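Local coordinates for protein contact-dependent inhibitor I (Escherichia coli NC101, PDB 5I4Q) that probably protects its own cell as an immunity protein, neutralising the toxin of a contact-dependent growth inhibition system, at residues E29-N43 with W94-E106. Residues are numbered along the deposited sequence; the frame is centred on the assembly and turned at random.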
ATOM      1  N   GLU B  29      -0.896 -18.532   3.553  1.00 45.57           N
ATOM      2  CA  GLU B  29       0.322 -19.321   3.627  1.00 51.58           C
ATOM      3  C   GLU B  29       0.127 -20.560   4.490  1.00 52.38           C
ATOM      4  O   GLU B  29       0.490 -21.653   4.096  1.00 52.78           O
ATOM      5  CB  GLU B  29       1.502 -18.474   4.136  1.00 58.74           C
ATOM      6  CG  GLU B  29       2.801 -18.705   3.378  1.00 68.85           C
ATOM      7  CD  GLU B  29       3.994 -17.935   3.931  1.00 75.92           C
ATOM      8  OE1 GLU B  29       4.687 -18.508   4.806  1.00 84.19           O
ATOM      9  OE2 GLU B  29       4.251 -16.798   3.470  1.00 70.86           O
ATOM     10  N   GLU B  30      -0.486 -20.391   5.640  1.00 54.98           N
ATOM     11  CA  GLU B  30      -0.723 -21.494   6.551  1.00 60.82           C
ATOM     12  C   GLU B  30      -1.693 -22.501   5.946  1.00 58.43           C
ATOM     13  O   GLU B  30      -1.427 -23.690   5.952  1.00 56.49           O
ATOM     14  CB  GLU B  30      -1.259 -20.965   7.897  1.00 69.43           C
ATOM     15  CG  GLU B  30      -0.183 -20.307   8.783  1.00 77.63           C
ATOM     16  CD  GLU B  30      -0.724 -19.435   9.949  1.00 84.61           C
ATOM     17  OE1 GLU B  30      -1.913 -19.566  10.336  1.00 83.81           O
ATOM     18  OE2 GLU B  30       0.053 -18.593  10.482  1.00 81.77           O
ATOM     19  N   CYS B  31      -2.813 -22.012   5.423  1.00 58.55           N
ATOM     20  CA  CYS B  31      -3.850 -22.857   4.819  1.00 59.28           C
ATOM     21  C   CYS B  31      -3.294 -23.703   3.620  1.00 54.53           C
ATOM     22  O   CYS B  31      -3.578 -24.890   3.455  1.00 50.86           O
ATOM     23  CB  CYS B  31      -5.011 -21.969   4.380  1.00 64.39           C
ATOM     24  SG  CYS B  31      -6.620 -22.768   4.428  1.00 84.76           S
ATOM     25  N   ILE B  32      -2.447 -23.084   2.825  1.00 48.57           N
ATOM     26  CA  ILE B  32      -1.795 -23.758   1.735  1.00 50.01           C
ATOM     27  C   ILE B  32      -0.796 -24.812   2.222  1.00 51.60           C
ATOM     28  O   ILE B  32      -0.761 -25.875   1.637  1.00 47.62           O
ATOM     29  CB  ILE B  32      -1.078 -22.765   0.835  1.00 47.61           C
ATOM     30  CG1 ILE B  32      -2.105 -21.926   0.076  1.00 48.24           C
ATOM     31  CG2 ILE B  32      -0.122 -23.497  -0.072  1.00 45.17           C
ATOM     32  CD1 ILE B  32      -1.500 -20.689  -0.576  1.00 54.01           C
ATOM     33  N   GLU B  33      -0.014 -24.525   3.278  1.00 55.43           N
ATOM     34  CA  GLU B  33       0.939 -25.503   3.849  1.00 58.09           C
ATOM     35  C   GLU B  33       0.213 -26.788   4.258  1.00 53.29           C
ATOM     36  O   GLU B  33       0.722 -27.877   4.069  1.00 55.43           O
ATOM     37  CB  GLU B  33       1.651 -24.955   5.087  1.00 63.15           C
ATOM     38  CG  GLU B  33       2.719 -23.898   4.843  1.00 74.23           C
ATOM     39  CD  GLU B  33       3.332 -23.358   6.147  1.00 80.97           C
ATOM     40  OE1 GLU B  33       2.627 -23.301   7.194  1.00 83.78           O
ATOM     41  OE2 GLU B  33       4.524 -22.984   6.119  1.00 82.77           O
ATOM     42  N   SER B  34      -0.969 -26.612   4.824  1.00 51.98           N
ATOM     43  CA  SER B  34      -1.835 -27.689   5.300  1.00 54.40           C
ATOM     44  C   SER B  34      -2.482 -28.480   4.165  1.00 52.34           C
ATOM     45  O   SER B  34      -2.566 -29.689   4.268  1.00 56.61           O
ATOM     46  CB  SER B  34      -2.892 -27.103   6.262  1.00 55.87           C
ATOM     47  OG  SER B  34      -4.019 -27.933   6.438  1.00 59.54           O
ATOM     48  N   LEU B  35      -2.928 -27.811   3.097  1.00 49.42           N
ATOM     49  CA  LEU B  35      -3.463 -28.493   1.895  1.00 47.29           C
ATOM     50  C   LEU B  35      -2.441 -29.305   1.185  1.00 44.44           C
ATOM     51  O   LEU B  35      -2.722 -30.406   0.718  1.00 45.83           O
ATOM     52  CB  LEU B  35      -4.011 -27.508   0.882  1.00 47.70           C
ATOM     53  CG  LEU B  35      -5.411 -27.027   1.161  1.00 52.81           C
ATOM     54  CD1 LEU B  35      -5.719 -25.871   0.229  1.00 55.88           C
ATOM     55  CD2 LEU B  35      -6.414 -28.146   0.981  1.00 54.48           C
ATOM     56  N   VAL B  36      -1.253 -28.734   1.049  1.00 46.45           N
ATOM     57  CA  VAL B  36      -0.118 -29.448   0.479  1.00 44.83           C
ATOM     58  C   VAL B  36       0.138 -30.720   1.310  1.00 47.57           C
ATOM     59  O   VAL B  36       0.276 -31.784   0.742  1.00 47.14           O
ATOM     60  CB  VAL B  36       1.133 -28.564   0.396  1.00 46.24           C
ATOM     61  CG1 VAL B  36       2.360 -29.387  -0.013  1.00 48.60           C
ATOM     62  CG2 VAL B  36       0.956 -27.414  -0.627  1.00 45.58           C
ATOM     63  N   HIS B  37       0.175 -30.598   2.640  1.00 48.08           N
ATOM     64  CA  HIS B  37       0.366 -31.745   3.530  1.00 55.40           C
ATOM     65  C   HIS B  37      -0.709 -32.801   3.326  1.00 53.02           C
ATOM     66  O   HIS B  37      -0.368 -33.970   3.131  1.00 54.71           O
ATOM     67  CB  HIS B  37       0.383 -31.274   4.978  1.00 58.95           C
ATOM     68  CG  HIS B  37       0.731 -32.331   5.968  1.00 67.37           C
ATOM     69  ND1 HIS B  37       1.967 -32.943   5.999  1.00 73.08           N
ATOM     70  CD2 HIS B  37       0.027 -32.843   7.013  1.00 68.60           C
ATOM     71  CE1 HIS B  37       1.995 -33.814   6.993  1.00 72.53           C
ATOM     72  NE2 HIS B  37       0.837 -33.759   7.632  1.00 71.20           N
ATOM     73  N   GLN B  38      -1.979 -32.387   3.317  1.00 52.58           N
ATOM     74  CA  GLN B  38      -3.110 -33.318   3.120  1.00 54.23           C
ATOM     75  C   GLN B  38      -3.046 -34.023   1.777  1.00 54.12           C
ATOM     76  O   GLN B  38      -3.206 -35.241   1.714  1.00 59.71           O
ATOM     77  CB  GLN B  38      -4.469 -32.627   3.230  1.00 56.25           C
ATOM     78  CG  GLN B  38      -4.817 -32.056   4.598  1.00 60.64           C
ATOM     79  CD  GLN B  38      -6.045 -31.139   4.560  1.00 64.76           C
ATOM     80  OE1 GLN B  38      -5.970 -29.951   4.905  1.00 69.48           O
ATOM     81  NE2 GLN B  38      -7.175 -31.681   4.137  1.00 68.02           N
ATOM     82  N   ILE B  39      -2.831 -33.256   0.709  1.00 51.93           N
ATOM     83  CA  ILE B  39      -2.719 -33.806  -0.637  1.00 49.54           C
ATOM     84  C   ILE B  39      -1.632 -34.878  -0.721  1.00 52.45           C
ATOM     85  O   ILE B  39      -1.801 -35.901  -1.377  1.00 52.57           O
ATOM     86  CB  ILE B  39      -2.452 -32.680  -1.671  1.00 45.34           C
ATOM     87  CG1 ILE B  39      -3.701 -31.844  -1.870  1.00 44.79           C
ATOM     88  CG2 ILE B  39      -2.049 -33.229  -3.039  1.00 43.56           C
ATOM     89  CD1 ILE B  39      -3.417 -30.456  -2.448  1.00 45.84           C
ATOM     90  N   GLY B  40      -0.509 -34.614  -0.063  1.00 55.80           N
ATOM     91  CA  GLY B  40       0.626 -35.534  -0.043  1.00 57.81           C
ATOM     92  C   GLY B  40       0.401 -36.767   0.806  1.00 56.97           C
ATOM     93  O   GLY B  40       1.173 -37.681   0.751  1.00 56.57           O
ATOM     94  N   SER B  41      -0.663 -36.773   1.598  1.00 60.12           N
ATOM     95  CA  SER B  41      -1.006 -37.890   2.471  1.00 60.13           C
ATOM     96  C   SER B  41      -2.221 -38.639   1.974  1.00 58.65           C
ATOM     97  O   SER B  41      -2.766 -39.408   2.719  1.00 62.20           O
ATOM     98  CB  SER B  41      -1.378 -37.380   3.865  1.00 63.96           C
ATOM     99  OG  SER B  41      -0.369 -36.582   4.420  1.00 72.90           O
ATOM    100  N   THR B  42      -2.700 -38.407   0.754  1.00 60.04           N
ATOM    101  CA  THR B  42      -3.881 -39.158   0.304  1.00 58.57           C
ATOM    102  C   THR B  42      -3.690 -39.606  -1.132  1.00 59.48           C
ATOM    103  O   THR B  42      -2.694 -39.227  -1.797  1.00 54.27           O
ATOM    104  CB  THR B  42      -5.210 -38.377   0.586  1.00 60.21           C
ATOM    105  OG1 THR B  42      -6.330 -39.255   0.468  1.00 71.19           O
ATOM    106  CG2 THR B  42      -5.442 -37.213  -0.297  1.00 55.79           C
ATOM    107  N   ASN B  43      -4.599 -40.446  -1.615  1.00 53.61           N
ATOM    108  CA  ASN B  43      -4.466 -40.898  -3.000  1.00 58.29           C
ATOM    109  C   ASN B  43      -4.953 -39.820  -4.031  1.00 53.90           C
ATOM    110  O   ASN B  43      -5.591 -38.832  -3.692  1.00 52.01           O
ATOM    111  CB  ASN B  43      -5.074 -42.304  -3.197  1.00 59.06           C
ATOM    112  CG  ASN B  43      -6.588 -42.295  -3.252  1.00 66.92           C
ATOM    113  OD1 ASN B  43      -7.212 -41.269  -3.563  1.00 70.40           O
ATOM    114  ND2 ASN B  43      -7.194 -43.445  -2.972  1.00 65.37           N
ATOM    115  N   TRP B  94       2.260 -32.522  -9.191  1.00 41.29           N
ATOM    116  CA  TRP B  94       2.315 -31.974  -7.826  1.00 40.06           C
ATOM    117  C   TRP B  94       1.951 -33.037  -6.819  1.00 42.02           C
ATOM    118  O   TRP B  94       2.565 -33.106  -5.756  1.00 43.37           O
ATOM    119  CB  TRP B  94       1.441 -30.722  -7.693  1.00 37.06           C
ATOM    120  CG  TRP B  94       2.020 -29.523  -8.438  1.00 36.65           C
ATOM    121  CD1 TRP B  94       1.424 -28.831  -9.455  1.00 36.76           C
ATOM    122  CD2 TRP B  94       3.292 -28.903  -8.222  1.00 36.14           C
ATOM    123  NE1 TRP B  94       2.253 -27.824  -9.890  1.00 40.22           N
ATOM    124  CE2 TRP B  94       3.409 -27.850  -9.147  1.00 39.70           C
ATOM    125  CE3 TRP B  94       4.342 -29.141  -7.347  1.00 38.71           C
ATOM    126  CZ2 TRP B  94       4.562 -27.049  -9.245  1.00 40.52           C
ATOM    127  CZ3 TRP B  94       5.482 -28.335  -7.423  1.00 41.38           C
ATOM    128  CH2 TRP B  94       5.571 -27.295  -8.355  1.00 42.91           C
ATOM    129  N   HIS B  95       0.990 -33.898  -7.150  1.00 44.45           N
ATOM    130  CA  HIS B  95       0.631 -34.961  -6.207  1.00 47.56           C
ATOM    131  C   HIS B  95       1.843 -35.833  -5.900  1.00 50.75           C
ATOM    132  O   HIS B  95       2.144 -36.127  -4.748  1.00 54.68           O
ATOM    133  CB  HIS B  95      -0.525 -35.795  -6.732  1.00 50.06           C
ATOM    134  CG  HIS B  95      -0.999 -36.835  -5.765  1.00 54.10           C
ATOM    135  ND1 HIS B  95      -0.866 -38.190  -6.001  1.00 58.97           N
ATOM    136  CD2 HIS B  95      -1.596 -36.718  -4.555  1.00 54.65           C
ATOM    137  CE1 HIS B  95      -1.358 -38.860  -4.975  1.00 60.20           C
ATOM    138  NE2 HIS B  95      -1.793 -37.989  -4.078  1.00 59.64           N
ATOM    139  N   LYS B  96       2.557 -36.222  -6.939  1.00 53.81           N
ATOM    140  CA  LYS B  96       3.734 -37.030  -6.766  1.00 58.73           C
ATOM    141  C   LYS B  96       4.738 -36.342  -5.896  1.00 58.33           C
ATOM    142  O   LYS B  96       5.235 -36.934  -4.959  1.00 62.39           O
ATOM    143  CB  LYS B  96       4.355 -37.396  -8.119  1.00 66.14           C
ATOM    144  CG  LYS B  96       5.750 -38.008  -8.018  1.00 74.33           C
ATOM    145  CD  LYS B  96       5.917 -39.199  -8.960  1.00 85.65           C
ATOM    146  CE  LYS B  96       7.340 -39.765  -8.961  1.00 92.69           C
ATOM    147  NZ  LYS B  96       7.758 -40.265  -7.613  1.00 95.88           N
ATOM    148  N   LYS B  97       5.039 -35.085  -6.196  1.00 63.04           N
ATOM    149  CA  LYS B  97       6.066 -34.365  -5.438  1.00 63.00           C
ATOM    150  C   LYS B  97       5.663 -34.197  -3.981  1.00 57.14           C
ATOM    151  O   LYS B  97       6.487 -34.368  -3.107  1.00 60.06           O
ATOM    152  CB  LYS B  97       6.379 -33.011  -6.072  1.00 66.87           C
ATOM    153  CG  LYS B  97       7.344 -33.097  -7.241  1.00 73.72           C
ATOM    154  CD  LYS B  97       7.906 -31.724  -7.567  1.00 88.79           C
ATOM    155  CE  LYS B  97       9.388 -31.573  -7.226  1.00102.76           C
ATOM    156  NZ  LYS B  97      10.266 -32.137  -8.293  1.00115.53           N
ATOM    157  N   PHE B  98       4.399 -33.865  -3.727  1.00 51.64           N
ATOM    158  CA  PHE B  98       3.917 -33.619  -2.360  1.00 47.84           C
ATOM    159  C   PHE B  98       3.881 -34.951  -1.557  1.00 51.10           C
ATOM    160  O   PHE B  98       4.221 -34.977  -0.398  1.00 48.52           O
ATOM    161  CB  PHE B  98       2.507 -33.021  -2.359  1.00 44.38           C
ATOM    162  CG  PHE B  98       2.372 -31.650  -2.978  1.00 44.32           C
ATOM    163  CD1 PHE B  98       3.451 -30.788  -3.123  1.00 46.35           C
ATOM    164  CD2 PHE B  98       1.126 -31.202  -3.375  1.00 41.23           C
ATOM    165  CE1 PHE B  98       3.293 -29.526  -3.646  1.00 42.65           C
ATOM    166  CE2 PHE B  98       0.980 -29.951  -3.927  1.00 40.18           C
ATOM    167  CZ  PHE B  98       2.066 -29.122  -4.078  1.00 41.50           C
ATOM    168  N   SER B  99       3.474 -36.052  -2.201  1.00 54.75           N
ATOM    169  CA  SER B  99       3.562 -37.404  -1.616  1.00 58.81           C
ATOM    170  C   SER B  99       4.988 -37.802  -1.225  1.00 62.20           C
ATOM    171  O   SER B  99       5.184 -38.444  -0.218  1.00 63.63           O
ATOM    172  CB  SER B  99       3.002 -38.441  -2.600  1.00 60.28           C
ATOM    173  OG  SER B  99       1.624 -38.212  -2.849  1.00 60.64           O
ATOM    174  N   ASP B 100       5.984 -37.419  -2.016  1.00 64.63           N
ATOM    175  CA  ASP B 100       7.396 -37.697  -1.681  1.00 70.44           C
ATOM    176  C   ASP B 100       7.972 -36.780  -0.614  1.00 67.58           C
ATOM    177  O   ASP B 100       9.154 -36.854  -0.336  1.00 71.30           O
ATOM    178  CB  ASP B 100       8.283 -37.597  -2.933  1.00 77.99           C
ATOM    179  CG  ASP B 100       8.063 -38.749  -3.917  1.00 87.67           C
ATOM    180  OD1 ASP B 100       7.442 -39.776  -3.539  1.00 88.57           O
ATOM    181  OD2 ASP B 100       8.522 -38.641  -5.080  1.00 87.87           O
ATOM    182  N   GLY B 101       7.157 -35.883  -0.059  1.00 64.91           N
ATOM    183  CA  GLY B 101       7.568 -35.017   1.039  1.00 63.75           C
ATOM    184  C   GLY B 101       7.816 -33.541   0.734  1.00 63.87           C
ATOM    185  O   GLY B 101       8.331 -32.825   1.581  1.00 64.42           O
ATOM    186  N   LEU B 102       7.438 -33.061  -0.449  1.00 64.89           N
ATOM    187  CA  LEU B 102       7.561 -31.635  -0.758  1.00 61.40           C
ATOM    188  C   LEU B 102       6.490 -30.843   0.023  1.00 61.01           C
ATOM    189  O   LEU B 102       5.285 -31.127  -0.098  1.00 53.80           O
ATOM    190  CB  LEU B 102       7.482 -31.375  -2.270  1.00 61.28           C
ATOM    191  CG  LEU B 102       7.711 -29.908  -2.715  1.00 62.87           C
ATOM    192  CD1 LEU B 102       9.157 -29.503  -2.449  1.00 68.77           C
ATOM    193  CD2 LEU B 102       7.376 -29.659  -4.180  1.00 58.24           C
ATOM    194  N   ALA B 103       6.954 -29.860   0.813  1.00 62.64           N
ATOM    195  CA  ALA B 103       6.103 -29.085   1.729  1.00 60.74           C
ATOM    196  C   ALA B 103       5.584 -27.767   1.129  1.00 58.18           C
ATOM    197  O   ALA B 103       4.633 -27.181   1.639  1.00 58.17           O
ATOM    198  CB  ALA B 103       6.865 -28.797   3.026  1.00 62.80           C
ATOM    199  N   TRP B 104       6.212 -27.302   0.061  1.00 55.29           N
ATOM    200  CA  TRP B 104       5.854 -26.038  -0.573  1.00 56.53           C
ATOM    201  C   TRP B 104       6.268 -26.136  -2.046  1.00 57.97           C
ATOM    202  O   TRP B 104       7.294 -26.690  -2.345  1.00 65.36           O
ATOM    203  CB  TRP B 104       6.602 -24.896   0.114  1.00 58.90           C
ATOM    204  CG  TRP B 104       6.111 -23.555  -0.268  1.00 61.45           C
ATOM    205  CD1 TRP B 104       6.676 -22.710  -1.162  1.00 64.06           C
ATOM    206  CD2 TRP B 104       4.940 -22.889   0.227  1.00 62.47           C
ATOM    207  NE1 TRP B 104       5.931 -21.561  -1.276  1.00 66.40           N
ATOM    208  CE2 TRP B 104       4.860 -21.640  -0.429  1.00 63.54           C
ATOM    209  CE3 TRP B 104       3.950 -23.224   1.158  1.00 58.67           C
ATOM    210  CZ2 TRP B 104       3.837 -20.714  -0.171  1.00 61.55           C
ATOM    211  CZ3 TRP B 104       2.919 -22.311   1.396  1.00 56.55           C
ATOM    212  CH2 TRP B 104       2.888 -21.063   0.745  1.00 60.68           C
ATOM    213  N   PRO B 105       5.493 -25.597  -2.971  1.00 60.24           N
ATOM    214  CA  PRO B 105       5.894 -25.680  -4.381  1.00 65.57           C
ATOM    215  C   PRO B 105       7.253 -25.070  -4.751  1.00 68.33           C
ATOM    216  O   PRO B 105       7.616 -24.001  -4.295  1.00 65.53           O
ATOM    217  CB  PRO B 105       4.792 -24.922  -5.098  1.00 61.66           C
ATOM    218  CG  PRO B 105       3.634 -25.009  -4.201  1.00 57.27           C
ATOM    219  CD  PRO B 105       4.160 -25.015  -2.809  1.00 56.75           C
ATOM    220  N   GLU B 106       7.978 -25.785  -5.595  1.00 77.69           N
ATOM    221  CA  GLU B 106       9.259 -25.344  -6.127  1.00 85.83           C
ATOM    222  C   GLU B 106       9.658 -26.337  -7.203  1.00 85.08           C
ATOM    223  O   GLU B 106       9.179 -27.459  -7.236  1.00 88.22           O
ATOM    224  CB  GLU B 106      10.314 -25.272  -5.043  1.00 92.28           C
ATOM    225  CG  GLU B 106      10.180 -26.382  -4.032  1.00 97.94           C
ATOM    226  CD  GLU B 106      11.462 -26.659  -3.282  1.00104.13           C
ATOM    227  OE1 GLU B 106      11.616 -26.109  -2.168  1.00100.95           O
ATOM    228  OE2 GLU B 106      12.297 -27.429  -3.811  1.00104.88           O
TER
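Val36 packs CG1 squarely over the centre of one face of the Phe98 ring, a CH-pi contact with the methyl 3.6 Å from the centroid and 14° off the ring normal. With CG1 anti to the backbone N (chi1 172°), this methyl also meets Leu102 O at 3.4 Å, while CG2 lies near the far rim of the phenyl ring. Ile39 reaches the ring edge in its plane, its CG2 3.8 Å from Phe98 CD2. The two helix segments cross almost perpendicularly, their axes 8.2 Å apart, and close to Gly40 the backbones meet: its CA sits against the carbonyl group of Phe98, and Ser99 CA directs a nearly straight CA-H...O contact to Gly40 O.

Beyond the helix end, the chain turns through a Schellman motif at Gly101 and runs on along helix 4-40. There Trp104 brings its six-membered ring to the helix, with CH2 3.5 Å from Glu29 CG and CZ3 3.6 Å from Ile32 CG2; the aliphatic part of Glu33 completes this surface.

The more open side is polar. His95, CG anti to its own N (chi1 -176°), brings its imidazole alongside Ile39 to Thr42, where NE2 donates a 2.7 Å hydrogen bond to Thr42 O. The acceptor lies in the ring plane, although the donor is tilted from the carbonyl plane. Ser99 OG stands over one imidazole face and bonds back to His95 O.

In this all-helical fold, Ile39 also touches Leu50 and Phe51 of helix 44-66. Helix 74-82 adjoins the Trp104 end: Leu79 touches both Ile32 and Trp104, while Arg75 forms a salt bridge with Glu29 and a cation-pi contact with the indole.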